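PDB 3QZ6: HpcH/HpaI aldolase from Desulfitobacterium hafniense, which belongs to the HpcH/HpaI aldolase/citrate lyase family, whose members are built on a TIM barrel of eight parallel strands. Local coordinates for residues 159-173 against 200-214. Residues are numbered along the deposited sequence; the frame is centred on the assembly and turned at random.
Sequences IDSILAVQGVDAVIF and VYRAADRQGVVKGFF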
ATOM      1  N   ILE A 159      36.389   1.505   6.237  1.00 28.14           N
ATOM      2  CA  ILE A 159      35.613   1.055   5.086  1.00 30.13           C
ATOM      3  C   ILE A 159      36.387   0.137   4.128  1.00 27.15           C
ATOM      4  O   ILE A 159      35.826  -0.804   3.580  1.00 24.55           O
ATOM      5  CB  ILE A 159      34.973   2.248   4.319  1.00 25.49           C
ATOM      6  CG1 ILE A 159      33.983   1.741   3.265  1.00 25.53           C
ATOM      7  CG2 ILE A 159      36.051   3.151   3.715  1.00 26.41           C
ATOM      8  CD1 ILE A 159      32.793   0.988   3.872  1.00 24.65           C
ATOM      9  N   ASP A 160      37.670   0.399   3.917  1.00 26.84           N
ATOM     10  CA  ASP A 160      38.424  -0.430   2.982  1.00 30.09           C
ATOM     11  C   ASP A 160      38.477  -1.887   3.443  1.00 31.80           C
ATOM     12  O   ASP A 160      38.352  -2.805   2.640  1.00 34.19           O
ATOM     13  CB  ASP A 160      39.839   0.119   2.779  1.00 33.44           C
ATOM     14  CG  ASP A 160      39.855   1.321   1.870  1.00 38.53           C
ATOM     15  OD1 ASP A 160      39.801   1.125   0.637  1.00 39.36           O
ATOM     16  OD2 ASP A 160      39.899   2.454   2.386  1.00 41.52           O
ATOM     17  N   SER A 161      38.665  -2.084   4.742  1.00 27.93           N
ATOM     18  CA  SER A 161      38.673  -3.419   5.319  1.00 30.48           C
ATOM     19  C   SER A 161      37.308  -4.097   5.136  1.00 26.19           C
ATOM     20  O   SER A 161      37.213  -5.278   4.808  1.00 27.53           O
ATOM     21  CB  SER A 161      39.024  -3.330   6.805  1.00 35.84           C
ATOM     22  OG  SER A 161      39.056  -4.610   7.397  1.00 50.94           O
ATOM     23  N   ILE A 162      36.242  -3.347   5.340  1.00 26.69           N
ATOM     24  CA  ILE A 162      34.916  -3.933   5.196  1.00 26.03           C
ATOM     25  C   ILE A 162      34.647  -4.348   3.750  1.00 28.02           C
ATOM     26  O   ILE A 162      34.196  -5.463   3.493  1.00 24.86           O
ATOM     27  CB  ILE A 162      33.828  -2.980   5.710  1.00 21.71           C
ATOM     28  CG1 ILE A 162      33.995  -2.791   7.220  1.00 23.85           C
ATOM     29  CG2 ILE A 162      32.428  -3.515   5.351  1.00 19.27           C
ATOM     30  CD1 ILE A 162      33.176  -1.666   7.825  1.00 26.52           C
ATOM     31  N   LEU A 163      34.953  -3.462   2.807  1.00 28.57           N
ATOM     32  CA  LEU A 163      34.633  -3.707   1.399  1.00 29.35           C
ATOM     33  C   LEU A 163      35.608  -4.632   0.665  1.00 30.55           C
ATOM     34  O   LEU A 163      35.330  -5.050  -0.457  1.00 33.60           O
ATOM     35  CB  LEU A 163      34.486  -2.386   0.637  1.00 28.03           C
ATOM     36  CG  LEU A 163      33.421  -1.439   1.192  1.00 26.39           C
ATOM     37  CD1 LEU A 163      33.255  -0.223   0.283  1.00 28.01           C
ATOM     38  CD2 LEU A 163      32.099  -2.170   1.352  1.00 25.61           C
ATOM     39  N   ALA A 164      36.741  -4.954   1.287  1.00 23.04           N
ATOM     40  CA  ALA A 164      37.716  -5.846   0.663  1.00 23.66           C
ATOM     41  C   ALA A 164      37.356  -7.321   0.841  1.00 28.26           C
ATOM     42  O   ALA A 164      37.947  -8.190   0.207  1.00 32.46           O
ATOM     43  CB  ALA A 164      39.135  -5.578   1.213  1.00 30.58           C
ATOM     44  N   VAL A 165      36.393  -7.607   1.711  1.00 27.83           N
ATOM     45  CA  VAL A 165      35.982  -8.987   1.935  1.00 28.60           C
ATOM     46  C   VAL A 165      35.425  -9.576   0.643  1.00 28.46           C
ATOM     47  O   VAL A 165      34.569  -8.977  -0.002  1.00 30.42           O
ATOM     48  CB  VAL A 165      34.939  -9.101   3.073  1.00 25.12           C
ATOM     49  CG1 VAL A 165      34.392 -10.507   3.150  1.00 21.74           C
ATOM     50  CG2 VAL A 165      35.576  -8.700   4.424  1.00 20.21           C
ATOM     51  N   GLN A 166      35.930 -10.741   0.262  1.00 26.56           N
ATOM     52  CA  GLN A 166      35.469 -11.421  -0.942  1.00 31.27           C
ATOM     53  C   GLN A 166      33.997 -11.825  -0.798  1.00 26.56           C
ATOM     54  O   GLN A 166      33.592 -12.398   0.215  1.00 24.03           O
ATOM     55  CB  GLN A 166      36.330 -12.651  -1.206  1.00 36.35           C
ATOM     56  CG  GLN A 166      35.932 -13.442  -2.442  1.00 48.00           C
ATOM     57  CD  GLN A 166      36.730 -14.732  -2.578  1.00 59.66           C
ATOM     58  OE1 GLN A 166      36.412 -15.747  -1.948  1.00 58.88           O
ATOM     59  NE2 GLN A 166      37.781 -14.693  -3.388  1.00 63.82           N
ATOM     60  N   GLY A 167      33.194 -11.502  -1.802  1.00 24.68           N
ATOM     61  CA  GLY A 167      31.778 -11.812  -1.751  1.00 26.89           C
ATOM     62  C   GLY A 167      30.911 -10.599  -1.461  1.00 29.37           C
ATOM     63  O   GLY A 167      29.693 -10.682  -1.529  1.00 29.77           O
ATOM     64  N   VAL A 168      31.523  -9.465  -1.136  1.00 29.23           N
ATOM     65  CA  VAL A 168      30.731  -8.255  -0.918  1.00 27.86           C
ATOM     66  C   VAL A 168      30.441  -7.604  -2.258  1.00 27.49           C
ATOM     67  O   VAL A 168      31.354  -7.168  -2.950  1.00 25.39           O
ATOM     68  CB  VAL A 168      31.445  -7.243  -0.016  1.00 30.04           C
ATOM     69  CG1 VAL A 168      30.597  -5.978   0.126  1.00 29.99           C
ATOM     70  CG2 VAL A 168      31.736  -7.858   1.346  1.00 29.76           C
ATOM     71  N   ASP A 169      29.168  -7.521  -2.625  1.00 23.87           N
ATOM     72  CA  ASP A 169      28.812  -7.050  -3.963  1.00 24.70           C
ATOM     73  C   ASP A 169      28.640  -5.539  -4.045  1.00 28.80           C
ATOM     74  O   ASP A 169      28.969  -4.924  -5.059  1.00 25.14           O
ATOM     75  CB  ASP A 169      27.532  -7.744  -4.440  1.00 25.38           C
ATOM     76  CG  ASP A 169      27.723  -9.240  -4.605  1.00 31.39           C
ATOM     77  OD1 ASP A 169      28.642  -9.629  -5.353  1.00 29.75           O
ATOM     78  OD2 ASP A 169      26.988 -10.024  -3.964  1.00 27.70           O
ATOM     79  N   ALA A 170      28.132  -4.933  -2.979  1.00 22.61           N
ATOM     80  CA  ALA A 170      27.738  -3.537  -3.066  1.00 20.41           C
ATOM     81  C   ALA A 170      27.736  -2.882  -1.695  1.00 21.91           C
ATOM     82  O   ALA A 170      27.744  -3.569  -0.669  1.00 21.43           O
ATOM     83  CB  ALA A 170      26.353  -3.438  -3.701  1.00 21.38           C
ATOM     84  N   VAL A 171      27.722  -1.552  -1.676  1.00 19.38           N
ATOM     85  CA  VAL A 171      27.651  -0.824  -0.416  1.00 21.22           C
ATOM     86  C   VAL A 171      26.580   0.262  -0.507  1.00 22.85           C
ATOM     87  O   VAL A 171      26.346   0.832  -1.574  1.00 22.95           O
ATOM     88  CB  VAL A 171      29.027  -0.212  -0.038  1.00 22.20           C
ATOM     89  CG1 VAL A 171      29.426   0.870  -1.030  1.00 24.70           C
ATOM     90  CG2 VAL A 171      28.996   0.343   1.375  1.00 18.75           C
ATOM     91  N   ILE A 172      25.915   0.526   0.613  1.00 23.17           N
ATOM     92  CA  ILE A 172      24.875   1.542   0.660  1.00 23.95           C
ATOM     93  C   ILE A 172      24.892   2.192   2.049  1.00 24.44           C
ATOM     94  O   ILE A 172      25.685   1.801   2.905  1.00 25.08           O
ATOM     95  CB  ILE A 172      23.485   0.946   0.271  1.00 21.95           C
ATOM     96  CG1 ILE A 172      22.503   2.044  -0.118  1.00 22.14           C
ATOM     97  CG2 ILE A 172      22.915   0.077   1.379  1.00 21.96           C
ATOM     98  CD1 ILE A 172      21.278   1.510  -0.868  1.00 23.12           C
ATOM     99  N   PHE A 173      24.051   3.197   2.264  1.00 20.15           N
ATOM    100  CA  PHE A 173      24.031   3.921   3.533  1.00 20.51           C
ATOM    101  C   PHE A 173      22.683   3.847   4.231  1.00 25.81           C
ATOM    102  O   PHE A 173      21.643   3.678   3.584  1.00 21.47           O
ATOM    103  CB  PHE A 173      24.375   5.388   3.291  1.00 23.95           C
ATOM    104  CG  PHE A 173      25.607   5.571   2.462  1.00 22.83           C
ATOM    105  CD1 PHE A 173      26.859   5.397   3.025  1.00 22.75           C
ATOM    106  CD2 PHE A 173      25.508   5.870   1.115  1.00 26.10           C
ATOM    107  CE1 PHE A 173      28.001   5.539   2.264  1.00 27.89           C
ATOM    108  CE2 PHE A 173      26.646   6.015   0.343  1.00 26.37           C
ATOM    109  CZ  PHE A 173      27.894   5.848   0.919  1.00 26.25           C
ATOM    110  N   VAL A 200      33.236   6.643   1.438  1.00 25.05           N
ATOM    111  CA  VAL A 200      32.859   5.262   1.184  1.00 21.89           C
ATOM    112  C   VAL A 200      32.893   4.945  -0.310  1.00 20.76           C
ATOM    113  O   VAL A 200      33.351   3.878  -0.717  1.00 26.57           O
ATOM    114  CB  VAL A 200      31.466   4.936   1.765  1.00 22.50           C
ATOM    115  CG1 VAL A 200      31.011   3.545   1.288  1.00 17.54           C
ATOM    116  CG2 VAL A 200      31.515   5.020   3.287  1.00 26.54           C
ATOM    117  N   TYR A 201      32.414   5.870  -1.129  1.00 21.13           N
ATOM    118  CA  TYR A 201      32.434   5.657  -2.575  1.00 24.07           C
ATOM    119  C   TYR A 201      33.872   5.489  -3.111  1.00 30.24           C
ATOM    120  O   TYR A 201      34.137   4.645  -3.970  1.00 27.99           O
ATOM    121  CB  TYR A 201      31.714   6.801  -3.296  1.00 24.38           C
ATOM    122  CG  TYR A 201      30.203   6.631  -3.389  1.00 25.44           C
ATOM    123  CD1 TYR A 201      29.547   5.602  -2.727  1.00 27.27           C
ATOM    124  CD2 TYR A 201      29.444   7.497  -4.161  1.00 30.15           C
ATOM    125  CE1 TYR A 201      28.161   5.448  -2.828  1.00 27.42           C
ATOM    126  CE2 TYR A 201      28.070   7.362  -4.264  1.00 28.63           C
ATOM    127  CZ  TYR A 201      27.432   6.339  -3.595  1.00 26.35           C
ATOM    128  OH  TYR A 201      26.067   6.216  -3.725  1.00 25.39           O
ATOM    129  N   ARG A 202      34.804   6.278  -2.596  1.00 26.47           N
ATOM    130  CA  ARG A 202      36.201   6.119  -3.013  1.00 30.65           C
ATOM    131  C   ARG A 202      36.732   4.731  -2.663  1.00 33.11           C
ATOM    132  O   ARG A 202      37.444   4.115  -3.455  1.00 31.33           O
ATOM    133  CB  ARG A 202      37.082   7.198  -2.396  1.00 30.76           C
ATOM    134  CG  ARG A 202      36.899   8.561  -3.029  1.00 32.34           C
ATOM    135  CD  ARG A 202      37.810   9.579  -2.375  1.00 39.17           C
ATOM    136  NE  ARG A 202      37.066  10.766  -1.988  1.00 47.31           N
ATOM    137  CZ  ARG A 202      37.034  11.241  -0.752  1.00 43.14           C
ATOM    138  NH1 ARG A 202      37.721  10.632   0.195  1.00 39.44           N
ATOM    139  NH2 ARG A 202      36.323  12.325  -0.469  1.00 50.53           N
ATOM    140  N   ALA A 203      36.375   4.229  -1.483  1.00 27.46           N
ATOM    141  CA  ALA A 203      36.786   2.882  -1.102  1.00 27.12           C
ATOM    142  C   ALA A 203      36.119   1.827  -1.980  1.00 28.81           C
ATOM    143  O   ALA A 203      36.744   0.837  -2.370  1.00 31.79           O
ATOM    144  CB  ALA A 203      36.495   2.620   0.378  1.00 28.52           C
ATOM    145  N   ALA A 204      34.841   2.030  -2.290  1.00 27.44           N
ATOM    146  CA  ALA A 204      34.141   1.106  -3.169  1.00 25.13           C
ATOM    147  C   ALA A 204      34.857   1.018  -4.525  1.00 28.16           C
ATOM    148  O   ALA A 204      35.035  -0.068  -5.085  1.00 29.67           O
ATOM    149  CB  ALA A 204      32.680   1.542  -3.349  1.00 26.28           C
ATOM    150  N   ASP A 205      35.264   2.169  -5.050  1.00 27.96           N
ATOM    151  CA  ASP A 205      36.004   2.208  -6.309  1.00 34.68           C
ATOM    152  C   ASP A 205      37.310   1.424  -6.207  1.00 33.21           C
ATOM    153  O   ASP A 205      37.630   0.623  -7.085  1.00 36.99           O
ATOM    154  CB  ASP A 205      36.273   3.658  -6.741  1.00 36.92           C
ATOM    155  CG  ASP A 205      34.997   4.394  -7.126  1.00 44.26           C
ATOM    156  OD1 ASP A 205      34.011   3.709  -7.474  1.00 40.67           O
ATOM    157  OD2 ASP A 205      34.973   5.645  -7.085  1.00 47.77           O
ATOM    158  N   ARG A 206      38.055   1.645  -5.129  1.00 33.51           N
ATOM    159  CA  ARG A 206      39.312   0.924  -4.911  1.00 33.81           C
ATOM    160  C   ARG A 206      39.121  -0.589  -4.829  1.00 41.13           C
ATOM    161  O   ARG A 206      39.968  -1.352  -5.299  1.00 36.39           O
ATOM    162  CB  ARG A 206      40.009   1.418  -3.644  1.00 37.73           C
ATOM    163  CG  ARG A 206      40.624   2.807  -3.767  1.00 37.83           C
ATOM    164  CD  ARG A 206      41.534   3.104  -2.581  1.00 37.54           C
ATOM    165  NE  ARG A 206      40.795   3.240  -1.327  1.00 37.45           N
ATOM    166  CZ  ARG A 206      40.325   4.393  -0.863  1.00 37.63           C
ATOM    167  NH1 ARG A 206      40.514   5.515  -1.550  1.00 36.78           N
ATOM    168  NH2 ARG A 206      39.672   4.431   0.290  1.00 32.88           N
ATOM    169  N   GLN A 207      38.006  -1.022  -4.241  1.00 34.27           N
ATOM    170  CA  GLN A 207      37.787  -2.441  -3.982  1.00 30.91           C
ATOM    171  C   GLN A 207      36.942  -3.136  -5.048  1.00 32.43           C
ATOM    172  O   GLN A 207      36.690  -4.335  -4.951  1.00 35.55           O
ATOM    173  CB  GLN A 207      37.138  -2.647  -2.606  1.00 30.81           C
ATOM    174  CG  GLN A 207      37.894  -2.001  -1.447  1.00 31.39           C
ATOM    175  CD  GLN A 207      39.327  -2.498  -1.338  1.00 40.16           C
ATOM    176  OE1 GLN A 207      39.621  -3.650  -1.664  1.00 39.21           O
ATOM    177  NE2 GLN A 207      40.226  -1.626  -0.895  1.00 37.13           N
ATOM    178  N   GLY A 208      36.485  -2.386  -6.046  1.00 32.24           N
ATOM    179  CA  GLY A 208      35.663  -2.957  -7.100  1.00 30.17           C
ATOM    180  C   GLY A 208      34.275  -3.370  -6.625  1.00 32.55           C
ATOM    181  O   GLY A 208      33.737  -4.395  -7.044  1.00 30.76           O
ATOM    182  N   VAL A 209      33.689  -2.550  -5.761  1.00 27.35           N
ATOM    183  CA  VAL A 209      32.382  -2.827  -5.163  1.00 24.89           C
ATOM    184  C   VAL A 209      31.314  -1.878  -5.728  1.00 26.69           C
ATOM    185  O   VAL A 209      31.567  -0.695  -5.924  1.00 27.47           O
ATOM    186  CB  VAL A 209      32.473  -2.709  -3.620  1.00 26.26           C
ATOM    187  CG1 VAL A 209      31.095  -2.647  -2.972  1.00 23.73           C
ATOM    188  CG2 VAL A 209      33.300  -3.866  -3.045  1.00 24.62           C
ATOM    189  N   VAL A 210      30.119  -2.397  -5.997  1.00 28.07           N
ATOM    190  CA  VAL A 210      29.054  -1.571  -6.549  1.00 22.36           C
ATOM    191  C   VAL A 210      28.608  -0.500  -5.551  1.00 24.72           C
ATOM    192  O   VAL A 210      28.501  -0.748  -4.353  1.00 25.07           O
ATOM    193  CB  VAL A 210      27.843  -2.425  -6.994  1.00 29.50           C
ATOM    194  CG1 VAL A 210      26.643  -1.543  -7.315  1.00 26.21           C
ATOM    195  CG2 VAL A 210      28.207  -3.284  -8.189  1.00 26.16           C
ATOM    196  N   LYS A 211      28.349   0.694  -6.059  1.00 27.34           N
ATOM    197  CA  LYS A 211      27.913   1.796  -5.221  1.00 26.86           C
ATOM    198  C   LYS A 211      26.385   1.898  -5.207  1.00 23.24           C
ATOM    199  O   LYS A 211      25.741   1.828  -6.251  1.00 24.98           O
ATOM    200  CB  LYS A 211      28.564   3.098  -5.707  1.00 27.00           C
ATOM    201  CG  LYS A 211      30.068   3.144  -5.407  1.00 27.22           C
ATOM    202  CD  LYS A 211      30.775   4.327  -6.062  1.00 28.35           C
ATOM    203  CE  LYS A 211      30.711   4.242  -7.579  1.00 29.57           C
ATOM    204  NZ  LYS A 211      31.811   5.043  -8.200  1.00 29.26           N
ATOM    205  N   GLY A 212      25.812   2.029  -4.013  1.00 20.69           N
ATOM    206  CA  GLY A 212      24.369   2.146  -3.869  1.00 21.28           C
ATOM    207  C   GLY A 212      24.043   3.451  -3.174  1.00 26.03           C
ATOM    208  O   GLY A 212      24.930   4.098  -2.619  1.00 24.14           O
ATOM    209  N   PHE A 213      22.784   3.867  -3.228  1.00 20.53           N
ATOM    210  CA  PHE A 213      22.373   5.083  -2.535  1.00 20.93           C
ATOM    211  C   PHE A 213      20.896   5.027  -2.191  1.00 20.81           C
ATOM    212  O   PHE A 213      20.078   4.617  -3.010  1.00 23.00           O
ATOM    213  CB  PHE A 213      22.643   6.312  -3.397  1.00 21.96           C
ATOM    214  CG  PHE A 213      22.529   7.617  -2.649  1.00 27.86           C
ATOM    215  CD1 PHE A 213      23.608   8.114  -1.934  1.00 27.07           C
ATOM    216  CD2 PHE A 213      21.351   8.349  -2.671  1.00 27.29           C
ATOM    217  CE1 PHE A 213      23.515   9.321  -1.244  1.00 28.69           C
ATOM    218  CE2 PHE A 213      21.247   9.558  -1.983  1.00 29.37           C
ATOM    219  CZ  PHE A 213      22.338  10.045  -1.272  1.00 28.30           C
ATOM    220  N   PHE A 214      20.561   5.444  -0.977  1.00 18.82           N
ATOM    221  CA  PHE A 214      19.171   5.538  -0.564  1.00 22.04           C
ATOM    222  C   PHE A 214      18.728   6.972  -0.387  1.00 27.37           C
ATOM    223  O   PHE A 214      19.369   7.742   0.328  1.00 22.63           O
ATOM    224  CB  PHE A 214      18.941   4.816   0.759  1.00 22.35           C
ATOM    225  CG  PHE A 214      17.548   5.006   1.309  1.00 29.22           C
ATOM    226  CD1 PHE A 214      16.458   4.406   0.691  1.00 26.26           C
ATOM    227  CD2 PHE A 214      17.328   5.802   2.427  1.00 30.31           C
ATOM    228  CE1 PHE A 214      15.162   4.576   1.200  1.00 31.66           C
ATOM    229  CE2 PHE A 214      16.044   5.982   2.933  1.00 39.51           C
ATOM    230  CZ  PHE A 214      14.955   5.363   2.318  1.00 33.09           C
TER
HETATM  231  O   HOH W   1      30.699  -6.052  -7.067  1.00 44.97           O
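The ring of Phe173 meets Val200 at its edge, in plane, with Phe173 CE1 3.6 Å from Val200 CB. The ring of Tyr201 lies oblique to it, planes at 41°. Lys211 CD lies over one face of the Tyr201 ring, toward the rim. Gly212 O sits at the ring edge and accepts a hydrogen bond from Tyr201 OH, which stands above the carbonyl plane. The two rings lie in a TIM barrel, between the neighbouring parallel strands 170-173 and 210-215 and helix 191-207, which packs outside them. The Arg206 guanidinium has Arg202 O over the centre of one face and Asp160 at its edge.

Strand pairing runs through Val210 N to Asp169 O and Val171 N to Val210 O. On the helix side, Val171 CG2 touches Val200 CG1 at 3.8 Å. Leu163 is a knob among Val200, Ala203, Ala204 and Gln207; its CD1 lies over Ala204, and its CB meets Gln207 CG. Ile159 CG2 presses on Ala203 CB at 3.4 Å, a tight fit. The Asp169 carboxylate forms a salt bridge with Lys7 and a hydrogen bond with Ile146 N.

Arg206, in the last turn of helix 191-207, forms a side-on salt bridge with Asp160. Arg206 NH2 meets the syn lone pair of Asp160 OD2 at 2.9 Å, and Arg206 NE reaches OD1 from the syn side. Arg206 bends at chi3 (-68°) and Gln207 at chi2 (-58°) to reach this carboxylate. Gln207 NE2 takes the anti lone pair of Asp160 OD1 at 3.2 Å.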